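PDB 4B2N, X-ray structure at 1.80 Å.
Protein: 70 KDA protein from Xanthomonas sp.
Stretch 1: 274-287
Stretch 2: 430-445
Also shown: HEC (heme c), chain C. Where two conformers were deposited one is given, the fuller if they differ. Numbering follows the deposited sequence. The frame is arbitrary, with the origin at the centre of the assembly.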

ATOM      1  N   LEU A 274       3.330 -10.564 -25.836  1.00 17.45           N
ATOM      2  CA  LEU A 274       2.237 -11.547 -25.931  1.00 17.96           C
ATOM      3  C   LEU A 274       1.313 -11.606 -24.731  1.00 20.05           C
ATOM      4  O   LEU A 274       0.126 -12.058 -24.800  1.00 17.69           O
ATOM      5  CB  LEU A 274       2.861 -12.940 -26.126  1.00 18.79           C
ATOM      6  CG  LEU A 274       2.978 -13.331 -27.577  1.00 21.46           C
ATOM      7  CD1 LEU A 274       3.833 -12.295 -28.218  1.00 23.09           C
ATOM      8  CD2 LEU A 274       3.699 -14.622 -27.618  1.00 22.50           C
ATOM      9  N   GLU A 275       1.828 -11.171 -23.586  1.00 19.68           N
ATOM     10  CA  GLU A 275       1.001 -11.198 -22.370  1.00 20.40           C
ATOM     11  C   GLU A 275       0.693  -9.836 -21.755  1.00 25.43           C
ATOM     12  O   GLU A 275       0.029  -9.736 -20.751  1.00 28.37           O
ATOM     13  CB  GLU A 275       1.644 -12.117 -21.332  1.00 20.00           C
ATOM     14  CG  GLU A 275       1.714 -13.561 -21.824  1.00 16.93           C
ATOM     15  CD  GLU A 275       2.052 -14.481 -20.663  1.00 17.88           C
ATOM     16  OE1 GLU A 275       1.102 -14.895 -19.901  1.00 16.56           O
ATOM     17  OE2 GLU A 275       3.253 -14.786 -20.469  1.00 16.05           O
ATOM     18  N   TYR A 276       1.212  -8.794 -22.365  1.00 30.00           N
ATOM     19  CA  TYR A 276       0.923  -7.432 -21.946  1.00 30.32           C
ATOM     20  C   TYR A 276      -0.285  -6.866 -22.683  1.00 30.72           C
ATOM     21  O   TYR A 276      -0.246  -6.750 -23.912  1.00 27.89           O
ATOM     22  CB  TYR A 276       2.127  -6.605 -22.309  1.00 27.45           C
ATOM     23  CG  TYR A 276       2.087  -5.186 -21.803  1.00 29.24           C
ATOM     24  CD1 TYR A 276       1.810  -4.904 -20.446  1.00 32.13           C
ATOM     25  CD2 TYR A 276       2.380  -4.128 -22.672  1.00 30.38           C
ATOM     26  CE1 TYR A 276       1.788  -3.572 -19.979  1.00 38.12           C
ATOM     27  CE2 TYR A 276       2.347  -2.810 -22.248  1.00 33.03           C
ATOM     28  CZ  TYR A 276       2.077  -2.516 -20.902  1.00 36.62           C
ATOM     29  OH  TYR A 276       2.083  -1.173 -20.492  1.00 36.17           O
ATOM     30  N   VAL A 277      -1.317  -6.455 -21.933  1.00 34.48           N
ATOM     31  CA  VAL A 277      -2.525  -5.838 -22.526  1.00 33.23           C
ATOM     32  C   VAL A 277      -2.188  -4.335 -22.515  1.00 36.79           C
ATOM     33  O   VAL A 277      -2.386  -3.676 -21.503  1.00 39.34           O
ATOM     34  CB  VAL A 277      -3.791  -6.205 -21.698  1.00 33.65           C
ATOM     35  CG1 VAL A 277      -5.062  -5.556 -22.252  1.00 31.88           C
ATOM     36  CG2 VAL A 277      -3.960  -7.721 -21.636  1.00 35.30           C
ATOM     37  N   ALA A 278      -1.605  -3.806 -23.600  1.00 38.20           N
ATOM     38  CA  ALA A 278      -0.976  -2.442 -23.558  1.00 41.05           C
ATOM     39  C   ALA A 278      -1.961  -1.283 -23.404  1.00 45.61           C
ATOM     40  O   ALA A 278      -1.557  -0.124 -23.295  1.00 53.49           O
ATOM     41  CB  ALA A 278      -0.077  -2.193 -24.761  1.00 41.12           C
ATOM     42  N   ASP A 279      -3.236  -1.626 -23.361  1.00 42.60           N
ATOM     43  CA  ASP A 279      -4.348  -0.688 -23.389  1.00 45.49           C
ATOM     44  C   ASP A 279      -5.263  -0.969 -22.175  1.00 40.99           C
ATOM     45  O   ASP A 279      -6.399  -0.534 -22.179  1.00 35.32           O
ATOM     46  CB  ASP A 279      -5.144  -0.951 -24.664  1.00 48.96           C
ATOM     47  CG  ASP A 279      -5.491  -2.437 -24.808  1.00 55.06           C
ATOM     48  OD1 ASP A 279      -4.597  -3.256 -25.142  1.00 58.83           O
ATOM     49  OD2 ASP A 279      -6.642  -2.804 -24.520  1.00 61.72           O
ATOM     50  N   ALA A 280      -4.791  -1.739 -21.174  1.00 39.68           N
ATOM     51  CA  ALA A 280      -5.552  -1.891 -19.927  1.00 34.32           C
ATOM     52  C   ALA A 280      -5.671  -0.475 -19.405  1.00 33.68           C
ATOM     53  O   ALA A 280      -4.753   0.318 -19.543  1.00 33.33           O
ATOM     54  CB  ALA A 280      -4.814  -2.758 -18.922  1.00 35.55           C
ATOM     55  N   PRO A 281      -6.822  -0.117 -18.841  1.00 33.65           N
ATOM     56  CA  PRO A 281      -6.890   1.287 -18.419  1.00 33.16           C
ATOM     57  C   PRO A 281      -5.979   1.531 -17.171  1.00 28.20           C
ATOM     58  O   PRO A 281      -5.777   0.609 -16.368  1.00 31.69           O
ATOM     59  CB  PRO A 281      -8.411   1.466 -18.134  1.00 34.02           C
ATOM     60  CG  PRO A 281      -8.747   0.124 -17.538  1.00 35.95           C
ATOM     61  CD  PRO A 281      -8.000  -0.891 -18.408  1.00 31.58           C
ATOM     62  N   HIS A 282      -5.375   2.712 -17.069  1.00 27.40           N
ATOM     63  CA  HIS A 282      -4.589   3.101 -15.892  1.00 26.68           C
ATOM     64  C   HIS A 282      -5.443   2.967 -14.633  1.00 22.74           C
ATOM     65  O   HIS A 282      -6.627   3.396 -14.603  1.00 22.81           O
ATOM     66  CB  HIS A 282      -4.094   4.524 -16.099  1.00 29.87           C
ATOM     67  CG  HIS A 282      -3.016   4.975 -15.110  1.00 36.78           C
ATOM     68  ND1 HIS A 282      -3.258   5.134 -13.776  1.00 35.02           N
ATOM     69  CD2 HIS A 282      -1.673   5.371 -15.310  1.00 38.54           C
ATOM     70  CE1 HIS A 282      -2.130   5.562 -13.149  1.00 33.50           C
ATOM     71  NE2 HIS A 282      -1.160   5.721 -14.087  1.00 40.06           N
ATOM     72  N   ALA A 283      -4.884   2.349 -13.588  1.00 22.61           N
ATOM     73  CA  ALA A 283      -5.653   2.133 -12.363  1.00 21.23           C
ATOM     74  C   ALA A 283      -5.821   3.406 -11.438  1.00 20.37           C
ATOM     75  O   ALA A 283      -6.554   3.361 -10.450  1.00 21.85           O
ATOM     76  CB  ALA A 283      -5.095   0.938 -11.596  1.00 23.99           C
ATOM     77  N   GLY A 284      -5.206   4.526 -11.813  1.00 18.50           N
ATOM     78  CA  GLY A 284      -5.191   5.716 -10.981  1.00 18.85           C
ATOM     79  C   GLY A 284      -4.065   5.643  -9.936  1.00 18.84           C
ATOM     80  O   GLY A 284      -3.275   4.697  -9.898  1.00 17.96           O
ATOM     81  N   MET A 285      -4.086   6.590  -9.020  1.00 18.23           N
ATOM     82  CA  MET A 285      -3.166   6.604  -7.926  1.00 16.87           C
ATOM     83  C   MET A 285      -3.824   5.805  -6.796  1.00 16.59           C
ATOM     84  O   MET A 285      -4.991   5.967  -6.517  1.00 16.26           O
ATOM     85  CB  MET A 285      -2.913   8.026  -7.479  1.00 17.07           C
ATOM     86  CG  MET A 285      -2.394   8.926  -8.599  1.00 18.04           C
ATOM     87  SD  MET A 285      -0.741   8.374  -9.106  1.00 20.18           S
ATOM     88  CE  MET A 285      -1.042   7.890 -10.766  1.00 19.08           C
ATOM     89  N   THR A 286      -3.028   4.986  -6.112  1.00 15.59           N
ATOM     90  CA  THR A 286      -3.474   4.524  -4.809  1.00 15.31           C
ATOM     91  C   THR A 286      -2.514   4.852  -3.686  1.00 15.19           C
ATOM     92  O   THR A 286      -1.277   5.053  -3.915  1.00 14.75           O
ATOM     93  CB  THR A 286      -3.926   3.064  -4.757  1.00 14.99           C
ATOM     94  OG1 THR A 286      -2.826   2.205  -5.014  1.00 15.34           O
ATOM     95  CG2 THR A 286      -5.144   2.851  -5.739  1.00 14.33           C
ATOM     96  N   LYS A 287      -3.103   5.033  -2.513  1.00 15.01           N
ATOM     97  CA  LYS A 287      -2.323   5.205  -1.273  1.00 13.84           C
ATOM     98  C   LYS A 287      -2.058   3.837  -0.663  1.00 14.23           C
ATOM     99  O   LYS A 287      -2.914   2.944  -0.797  1.00 15.11           O
ATOM    100  CB  LYS A 287      -3.175   6.013  -0.302  1.00 14.87           C
ATOM    101  CG  LYS A 287      -2.488   6.485   0.983  1.00 16.01           C
ATOM    102  CD  LYS A 287      -3.543   7.153   1.897  1.00 16.18           C
ATOM    103  CE  LYS A 287      -2.770   7.530   3.187  1.00 17.89           C
ATOM    104  NZ  LYS A 287      -3.705   7.482   4.322  1.00 18.13           N
ATOM    105  N   PRO A 430     -13.775   4.624  -9.144  1.00 18.90           N
ATOM    106  CA  PRO A 430     -13.690   3.246  -9.658  1.00 19.98           C
ATOM    107  C   PRO A 430     -12.466   2.925 -10.492  1.00 17.65           C
ATOM    108  O   PRO A 430     -12.392   1.808 -10.969  1.00 20.79           O
ATOM    109  CB  PRO A 430     -14.887   3.157 -10.587  1.00 20.41           C
ATOM    110  CG  PRO A 430     -15.001   4.559 -11.129  1.00 22.05           C
ATOM    111  CD  PRO A 430     -14.638   5.488  -9.996  1.00 21.32           C
ATOM    112  N   ARG A 431     -11.511   3.835 -10.701  1.00 18.40           N
ATOM    113  CA  ARG A 431     -10.459   3.525 -11.693  1.00 18.05           C
ATOM    114  C   ARG A 431      -9.634   2.349 -11.192  1.00 18.06           C
ATOM    115  O   ARG A 431      -9.216   1.497 -11.997  1.00 17.75           O
ATOM    116  CB  ARG A 431      -9.458   4.656 -11.946  1.00 17.68           C
ATOM    117  CG  ARG A 431     -10.046   5.961 -12.477  1.00 21.23           C
ATOM    118  CD  ARG A 431     -10.827   5.677 -13.772  1.00 25.01           C
ATOM    119  NE  ARG A 431     -11.246   6.937 -14.390  1.00 29.77           N
ATOM    120  CZ  ARG A 431     -11.777   7.063 -15.605  1.00 32.10           C
ATOM    121  NH1 ARG A 431     -11.949   5.992 -16.375  1.00 30.80           N
ATOM    122  NH2 ARG A 431     -12.115   8.288 -16.048  1.00 32.26           N
ATOM    123  N   ARG A 432      -9.373   2.317  -9.878  1.00 17.19           N
ATOM    124  CA  ARG A 432      -8.479   1.302  -9.355  1.00 16.70           C
ATOM    125  C   ARG A 432      -9.096  -0.118  -9.546  1.00 19.66           C
ATOM    126  O   ARG A 432      -8.410  -1.066  -9.835  1.00 19.17           O
ATOM    127  CB  ARG A 432      -8.254   1.546  -7.846  1.00 15.67           C
ATOM    128  CG  ARG A 432      -7.644   0.356  -7.059  1.00 15.84           C
ATOM    129  CD  ARG A 432      -6.267  -0.039  -7.662  1.00 16.66           C
ATOM    130  NE  ARG A 432      -5.719  -1.132  -6.873  1.00 15.83           N
ATOM    131  CZ  ARG A 432      -6.099  -2.407  -7.007  1.00 18.00           C
ATOM    132  NH1 ARG A 432      -6.929  -2.759  -8.007  1.00 19.46           N
ATOM    133  NH2 ARG A 432      -5.598  -3.351  -6.203  1.00 17.65           N
ATOM    134  N   MET A 433     -10.400  -0.261  -9.348  1.00 22.39           N
ATOM    135  CA  MET A 433     -10.976  -1.584  -9.447  1.00 28.82           C
ATOM    136  C   MET A 433     -10.926  -2.207 -10.871  1.00 32.35           C
ATOM    137  O   MET A 433     -11.158  -3.420 -11.028  1.00 38.33           O
ATOM    138  CB  MET A 433     -12.382  -1.643  -8.820  1.00 30.74           C
ATOM    139  CG  MET A 433     -13.462  -1.118  -9.714  1.00 33.32           C
ATOM    140  SD  MET A 433     -14.802  -1.937  -8.887  1.00 41.84           S
ATOM    141  CE  MET A 433     -14.802  -3.566  -9.628  1.00 31.05           C
ATOM    142  N   ARG A 434     -10.533  -1.432 -11.870  1.00 31.51           N
ATOM    143  CA  ARG A 434     -10.300  -1.950 -13.223  1.00 30.67           C
ATOM    144  C   ARG A 434      -8.893  -2.501 -13.498  1.00 32.56           C
ATOM    145  O   ARG A 434      -8.611  -3.023 -14.585  1.00 29.15           O
ATOM    146  CB  ARG A 434     -10.604  -0.846 -14.263  1.00 38.49           C
ATOM    147  CG  ARG A 434     -11.753   0.092 -13.857  1.00 41.67           C
ATOM    148  CD  ARG A 434     -13.101  -0.503 -14.169  1.00 42.83           C
ATOM    149  NE  ARG A 434     -14.294   0.294 -13.804  1.00 47.47           N
ATOM    150  CZ  ARG A 434     -14.578   1.550 -14.176  1.00 46.92           C
ATOM    151  NH1 ARG A 434     -13.719   2.300 -14.863  1.00 47.12           N
ATOM    152  NH2 ARG A 434     -15.732   2.092 -13.789  1.00 44.95           N
ATOM    153  N   LEU A 435      -7.987  -2.354 -12.549  1.00 25.97           N
ATOM    154  CA  LEU A 435      -6.641  -2.824 -12.775  1.00 29.16           C
ATOM    155  C   LEU A 435      -6.589  -4.250 -13.383  1.00 28.75           C
ATOM    156  O   LEU A 435      -5.921  -4.472 -14.404  1.00 30.74           O
ATOM    157  CB  LEU A 435      -5.831  -2.764 -11.480  1.00 27.23           C
ATOM    158  CG  LEU A 435      -4.463  -3.450 -11.503  1.00 29.31           C
ATOM    159  CD1 LEU A 435      -3.402  -2.559 -12.106  1.00 28.00           C
ATOM    160  CD2 LEU A 435      -4.113  -3.888 -10.091  1.00 28.47           C
ATOM    161  N   MET A 436      -7.231  -5.229 -12.766  1.00 25.33           N
ATOM    162  CA  MET A 436      -7.053  -6.532 -13.417  1.00 22.40           C
ATOM    163  C   MET A 436      -8.431  -7.064 -13.852  1.00 21.44           C
ATOM    164  O   MET A 436      -8.708  -8.254 -13.752  1.00 19.23           O
ATOM    165  CB  MET A 436      -6.342  -7.473 -12.460  1.00 21.55           C
ATOM    166  CG  MET A 436      -4.840  -7.184 -12.354  1.00 22.21           C
ATOM    167  SD  MET A 436      -3.852  -8.091 -13.525  1.00 29.55           S
ATOM    168  CE  MET A 436      -3.809  -9.761 -12.852  1.00 21.14           C
ATOM    169  N   ALA A 437      -9.292  -6.142 -14.287  1.00 20.03           N
ATOM    170  CA  ALA A 437     -10.607  -6.500 -14.734  1.00 23.03           C
ATOM    171  C   ALA A 437     -10.615  -7.494 -15.933  1.00 23.76           C
ATOM    172  O   ALA A 437     -11.533  -8.323 -16.031  1.00 26.29           O
ATOM    173  CB  ALA A 437     -11.429  -5.231 -15.068  1.00 25.19           C
ATOM    174  N   ASP A 438      -9.616  -7.422 -16.793  1.00 22.51           N
ATOM    175  CA  ASP A 438      -9.530  -8.250 -18.022  1.00 22.82           C
ATOM    176  C   ASP A 438      -9.099  -9.697 -17.714  1.00 23.00           C
ATOM    177  O   ASP A 438      -7.996  -9.915 -17.141  1.00 20.12           O
ATOM    178  CB  ASP A 438      -8.509  -7.605 -18.963  1.00 25.54           C
ATOM    179  CG  ASP A 438      -8.578  -8.133 -20.373  1.00 29.95           C
ATOM    180  OD1 ASP A 438      -8.534  -9.363 -20.627  1.00 30.51           O
ATOM    181  OD2 ASP A 438      -8.623  -7.268 -21.272  1.00 34.79           O
ATOM    182  N   GLU A 439      -9.919 -10.673 -18.139  1.00 20.08           N
ATOM    183  CA  GLU A 439      -9.647 -12.094 -17.935  1.00 20.13           C
ATOM    184  C   GLU A 439      -8.262 -12.459 -18.424  1.00 19.41           C
ATOM    185  O   GLU A 439      -7.603 -13.344 -17.842  1.00 19.40           O
ATOM    186  CB  GLU A 439     -10.722 -12.954 -18.638  1.00 23.15           C
ATOM    187  CG  GLU A 439     -10.511 -14.470 -18.595  1.00 26.06           C
ATOM    188  CD  GLU A 439     -10.836 -15.078 -17.218  1.00 33.34           C
ATOM    189  OE1 GLU A 439     -11.293 -14.340 -16.313  1.00 36.13           O
ATOM    190  OE2 GLU A 439     -10.625 -16.301 -16.998  1.00 33.32           O
ATOM    191  N   ARG A 440      -7.814 -11.800 -19.502  1.00 21.07           N
ATOM    192  CA  ARG A 440      -6.505 -12.142 -20.112  1.00 20.13           C
ATOM    193  C   ARG A 440      -5.382 -11.884 -19.125  1.00 20.00           C
ATOM    194  O   ARG A 440      -4.446 -12.659 -19.022  1.00 18.37           O
ATOM    195  CB  ARG A 440      -6.229 -11.319 -21.377  1.00 20.87           C
ATOM    196  CG  ARG A 440      -7.104 -11.752 -22.566  1.00 21.63           C
ATOM    197  CD  ARG A 440      -6.962 -10.790 -23.722  1.00 23.96           C
ATOM    198  NE  ARG A 440      -7.401  -9.441 -23.384  1.00 27.68           N
ATOM    199  CZ  ARG A 440      -7.298  -8.386 -24.202  1.00 29.73           C
ATOM    200  NH1 ARG A 440      -6.737  -8.514 -25.413  1.00 29.41           N
ATOM    201  NH2 ARG A 440      -7.690  -7.199 -23.781  1.00 30.31           N
ATOM    202  N   GLN A 441      -5.472 -10.743 -18.451  1.00 19.99           N
ATOM    203  CA  GLN A 441      -4.504 -10.378 -17.443  1.00 19.86           C
ATOM    204  C   GLN A 441      -4.498 -11.347 -16.234  1.00 18.97           C
ATOM    205  O   GLN A 441      -3.414 -11.791 -15.752  1.00 19.09           O
ATOM    206  CB  GLN A 441      -4.811  -8.957 -16.993  1.00 21.24           C
ATOM    207  CG  GLN A 441      -4.525  -7.877 -18.058  1.00 20.26           C
ATOM    208  CD  GLN A 441      -4.934  -6.520 -17.508  1.00 24.13           C
ATOM    209  OE1 GLN A 441      -6.105  -6.318 -17.183  1.00 28.96           O
ATOM    210  NE2 GLN A 441      -3.980  -5.626 -17.313  1.00 22.52           N
ATOM    211  N   ARG A 442      -5.684 -11.655 -15.718  0.50 18.24           N
ATOM    212  CA  ARG A 442      -5.795 -12.562 -14.587  0.50 18.07           C
ATOM    213  C   ARG A 442      -5.291 -13.949 -14.959  0.50 17.52           C
ATOM    214  O   ARG A 442      -4.634 -14.609 -14.169  0.50 16.32           O
ATOM    215  CB  ARG A 442      -7.228 -12.581 -14.014  0.50 19.19           C
ATOM    216  CG  ARG A 442      -7.567 -11.265 -13.340  0.50 18.76           C
ATOM    217  CD  ARG A 442      -8.913 -11.290 -12.630  0.50 18.93           C
ATOM    218  NE  ARG A 442      -9.951 -11.900 -13.452  0.50 20.08           N
ATOM    219  CZ  ARG A 442     -10.700 -11.244 -14.317  0.50 21.35           C
ATOM    220  NH1 ARG A 442     -10.532  -9.958 -14.492  0.50 22.70           N
ATOM    221  NH2 ARG A 442     -11.607 -11.884 -15.031  0.50 22.37           N
ATOM    222  N   ARG A 443      -5.542 -14.371 -16.193  1.00 16.77           N
ATOM    223  CA  ARG A 443      -5.096 -15.705 -16.571  1.00 16.30           C
ATOM    224  C   ARG A 443      -3.556 -15.786 -16.663  1.00 14.93           C
ATOM    225  O   ARG A 443      -3.023 -16.853 -16.335  1.00 16.19           O
ATOM    226  CB  ARG A 443      -5.684 -16.145 -17.898  1.00 16.76           C
ATOM    227  CG  ARG A 443      -7.103 -16.648 -17.765  1.00 17.98           C
ATOM    228  CD  ARG A 443      -7.587 -17.157 -19.135  1.00 18.63           C
ATOM    229  NE  ARG A 443      -8.955 -17.641 -18.947  1.00 19.59           N
ATOM    230  CZ  ARG A 443      -9.459 -18.752 -19.510  1.00 22.62           C
ATOM    231  NH1 ARG A 443      -8.716 -19.526 -20.314  1.00 23.09           N
ATOM    232  NH2 ARG A 443     -10.725 -19.138 -19.201  1.00 22.60           N
ATOM    233  N   ALA A 444      -2.906 -14.720 -17.134  1.00 13.72           N
ATOM    234  CA  ALA A 444      -1.447 -14.666 -17.173  1.00 15.93           C
ATOM    235  C   ALA A 444      -0.834 -14.846 -15.751  1.00 14.63           C
ATOM    236  O   ALA A 444       0.176 -15.519 -15.531  1.00 14.93           O
ATOM    237  CB  ALA A 444      -0.996 -13.318 -17.705  1.00 15.97           C
ATOM    238  N   TRP A 445      -1.419 -14.108 -14.805  1.00 14.82           N
ATOM    239  CA  TRP A 445      -1.063 -14.211 -13.409  1.00 14.43           C
ATOM    240  C   TRP A 445      -1.335 -15.618 -12.849  1.00 14.58           C
ATOM    241  O   TRP A 445      -0.465 -16.230 -12.185  1.00 13.75           O
ATOM    242  CB  TRP A 445      -1.911 -13.167 -12.646  1.00 13.94           C
ATOM    243  CG  TRP A 445      -1.739 -13.293 -11.168  1.00 13.61           C
ATOM    244  CD1 TRP A 445      -2.330 -14.227 -10.330  1.00 14.42           C
ATOM    245  CD2 TRP A 445      -0.909 -12.467 -10.326  1.00 13.90           C
ATOM    246  NE1 TRP A 445      -1.934 -14.018  -9.018  1.00 14.49           N
ATOM    247  CE2 TRP A 445      -1.071 -12.965  -8.970  1.00 14.28           C
ATOM    248  CE3 TRP A 445      -0.055 -11.368 -10.560  1.00 14.31           C
ATOM    249  CZ2 TRP A 445      -0.385 -12.407  -7.876  1.00 13.23           C
ATOM    250  CZ3 TRP A 445       0.604 -10.787  -9.439  1.00 15.03           C
ATOM    251  CH2 TRP A 445       0.419 -11.289  -8.129  1.00 13.82           C
TER
HETATM  252 FE   HEC C 700       3.395  -1.770  -1.003  1.00 12.72          FE
HETATM  253  CHA HEC C 700       0.052  -2.770  -1.058  1.00 12.17           C
HETATM  254  CHB HEC C 700       4.211  -4.579   0.947  1.00 12.20           C
HETATM  255  CHC HEC C 700       6.846  -1.250  -1.483  1.00 12.80           C
HETATM  256  CHD HEC C 700       2.605   1.218  -2.333  1.00 12.71           C
HETATM  257  NA  HEC C 700       2.436  -3.300  -0.275  1.00 12.51           N
HETATM  258  C1A HEC C 700       1.021  -3.484  -0.241  1.00 12.76           C
HETATM  259  C2A HEC C 700       0.598  -4.550   0.654  1.00 12.89           C
HETATM  260  C3A HEC C 700       1.771  -5.105   1.244  1.00 12.45           C
HETATM  261  C4A HEC C 700       2.862  -4.305   0.677  1.00 12.89           C
HETATM  262  CMA HEC C 700       1.845  -6.203   2.287  1.00 13.07           C
HETATM  263  CAA HEC C 700      -0.836  -5.052   0.964  1.00 12.98           C
HETATM  264  CBA HEC C 700      -1.423  -4.062   1.972  1.00 12.66           C
HETATM  265  CGA HEC C 700      -2.895  -4.313   2.241  1.00 13.12           C
HETATM  266  O1A HEC C 700      -3.729  -4.530   1.296  1.00 13.21           O
HETATM  267  O2A HEC C 700      -3.205  -4.201   3.431  1.00 14.42           O
HETATM  268  NB  HEC C 700       5.101  -2.773  -0.484  1.00 12.51           N
HETATM  269  C1B HEC C 700       5.269  -3.798   0.359  1.00 12.98           C
HETATM  270  C2B HEC C 700       6.642  -4.226   0.580  1.00 12.39           C
HETATM  271  C3B HEC C 700       7.402  -3.277  -0.138  1.00 11.59           C
HETATM  272  C4B HEC C 700       6.388  -2.390  -0.696  1.00 13.61           C
HETATM  273  CMB HEC C 700       6.983  -5.405   1.400  1.00 12.86           C
HETATM  274  CAB HEC C 700       8.889  -3.199  -0.361  1.00 12.22           C
HETATM  275  CBB HEC C 700       9.444  -4.297  -1.071  1.00 11.05           C
HETATM  276  NC  HEC C 700       4.580  -0.350  -1.716  1.00 12.69           N
HETATM  277  C1C HEC C 700       5.942  -0.209  -1.910  1.00 13.19           C
HETATM  278  C2C HEC C 700       6.329   1.111  -2.467  1.00 13.55           C
HETATM  279  C3C HEC C 700       5.046   1.797  -2.732  1.00 13.07           C
HETATM  280  C4C HEC C 700       4.013   0.872  -2.272  1.00 12.64           C
HETATM  281  CMC HEC C 700       7.770   1.521  -2.754  1.00 13.55           C
HETATM  282  CAC HEC C 700       4.806   3.144  -3.341  1.00 14.24           C
HETATM  283  CBC HEC C 700       5.595   3.512  -4.436  1.00 14.03           C
HETATM  284  ND  HEC C 700       1.628  -0.954  -1.604  1.00 12.62           N
HETATM  285  C1D HEC C 700       1.514   0.267  -2.124  1.00 12.80           C
HETATM  286  C2D HEC C 700       0.171   0.632  -2.444  1.00 12.27           C
HETATM  287  C3D HEC C 700      -0.564  -0.538  -2.082  1.00 12.76           C
HETATM  288  C4D HEC C 700       0.440  -1.476  -1.591  1.00 12.34           C
HETATM  289  CMD HEC C 700      -0.400   1.884  -3.006  1.00 12.63           C
HETATM  290  CAD HEC C 700      -2.019  -0.721  -2.337  1.00 13.05           C
HETATM  291  CBD HEC C 700      -1.961  -1.095  -3.870  1.00 13.50           C
HETATM  292  CGD HEC C 700      -3.367  -1.218  -4.410  1.00 15.14           C
HETATM  293  O1D HEC C 700      -3.867  -0.300  -5.109  1.00 15.60           O
HETATM  294  O2D HEC C 700      -4.023  -2.245  -4.030  1.00 14.68           O
HETATM  295  O   HOH W   1      -2.391 -11.398 -21.054  1.00 27.60           O
HETATM  296  O   HOH W   2      -9.169   2.073 -14.716  1.00 28.36           O

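The two stretches lie far apart in one chain and bury 625 Å² between them. Stretch 1 has no regular helix or strand. Stretch 2 starts with residues of helical backbone angles, passes through a type I turn from Arg434 to Ala437, and enters a helix at Glu439. They run in opposite directions: Ala283 lies near Arg432, Val277 near Gln441 and Glu275 near Ala444. No direct hydrogen bond joins them. Van der Waals packing, bridging waters and a shared heme propionate hold the contact.

Arg431 meets the bend of stretch 1 at His282 to Gly284. Its CB points toward that segment, but the end of the side chain leads away. A water donates to His282 O at 2.9 Å and to Arg431 O at 2.8 Å, and so links two carbonyls that cannot bond to each other. Gly284 has phi/psi of 84/-171°, where a CB would jam against the preceding carbonyl. A CB there would also lie 3.6 Å from Arg431 CB. Gly284 N donates to His282 ND1 at 2.8 Å, which ties the histidine ring to the bend.

Arg432 gives the closest backbone approach. Its CA lies 3.0 Å from Ala283 O, a CA-H...O contact. Arg432 N is 3.1 Å from the same oxygen, but the angle is too poor for a hydrogen bond. The Arg432 side chain reaches the heme. Arg432 NE donates to HEC O1D at 2.7 Å, and Arg432 NH2 donates to HEC O2D at 2.9 Å. One guanidinium thus grips both oxygens of one propionate. Thr286 OG1 donates to HEC O1D at 2.7 Å, so both stretches bind the same carboxylate. Thr286 CG2 packs on Arg432 CD at 3.6 Å.

Arg434 uses its aliphatic base: its CB is 3.9 Å from Pro281 CG, while the charged end leads away. Leu435 CB meets Ala283 CB at 3.8 Å, a small apolar contact in a buried setting.

Asp438 caps the helix. Asp438 OD1 accepts from Arg440 N at 2.8 Å, satisfying an amide at the helix start. The same carboxylate forms a salt bridge with Arg440, with Arg440 NH2 to Asp438 OD2 at 2.7 Å. This holds the guanidinium beside Val277. Val277 CG2 lies over one face of the guanidinium, and Val277 CG1 is 3.5 Å from Arg440 NH2. The in-plane NE and NH2 donors remain free to bond Asp438. Asp279 OD2 stays 4.6 Å from Arg440 NH2, beyond a salt bridge.

Gln441 sits over the type I turn from Val277 to Ala280, which is closed by Ala280 N to Val277 O at 3.1 Å. Gln441 CG packs on Val277 CG2 at 3.6 Å. The end of the Gln441 side chain comes close to Ala280.

Ala444 completes the contact. Its CB points toward stretch 1 and lies 3.4 Å from Glu275 OE1. The Glu275 carboxylate finds its hydrogen bonds elsewhere in the structure.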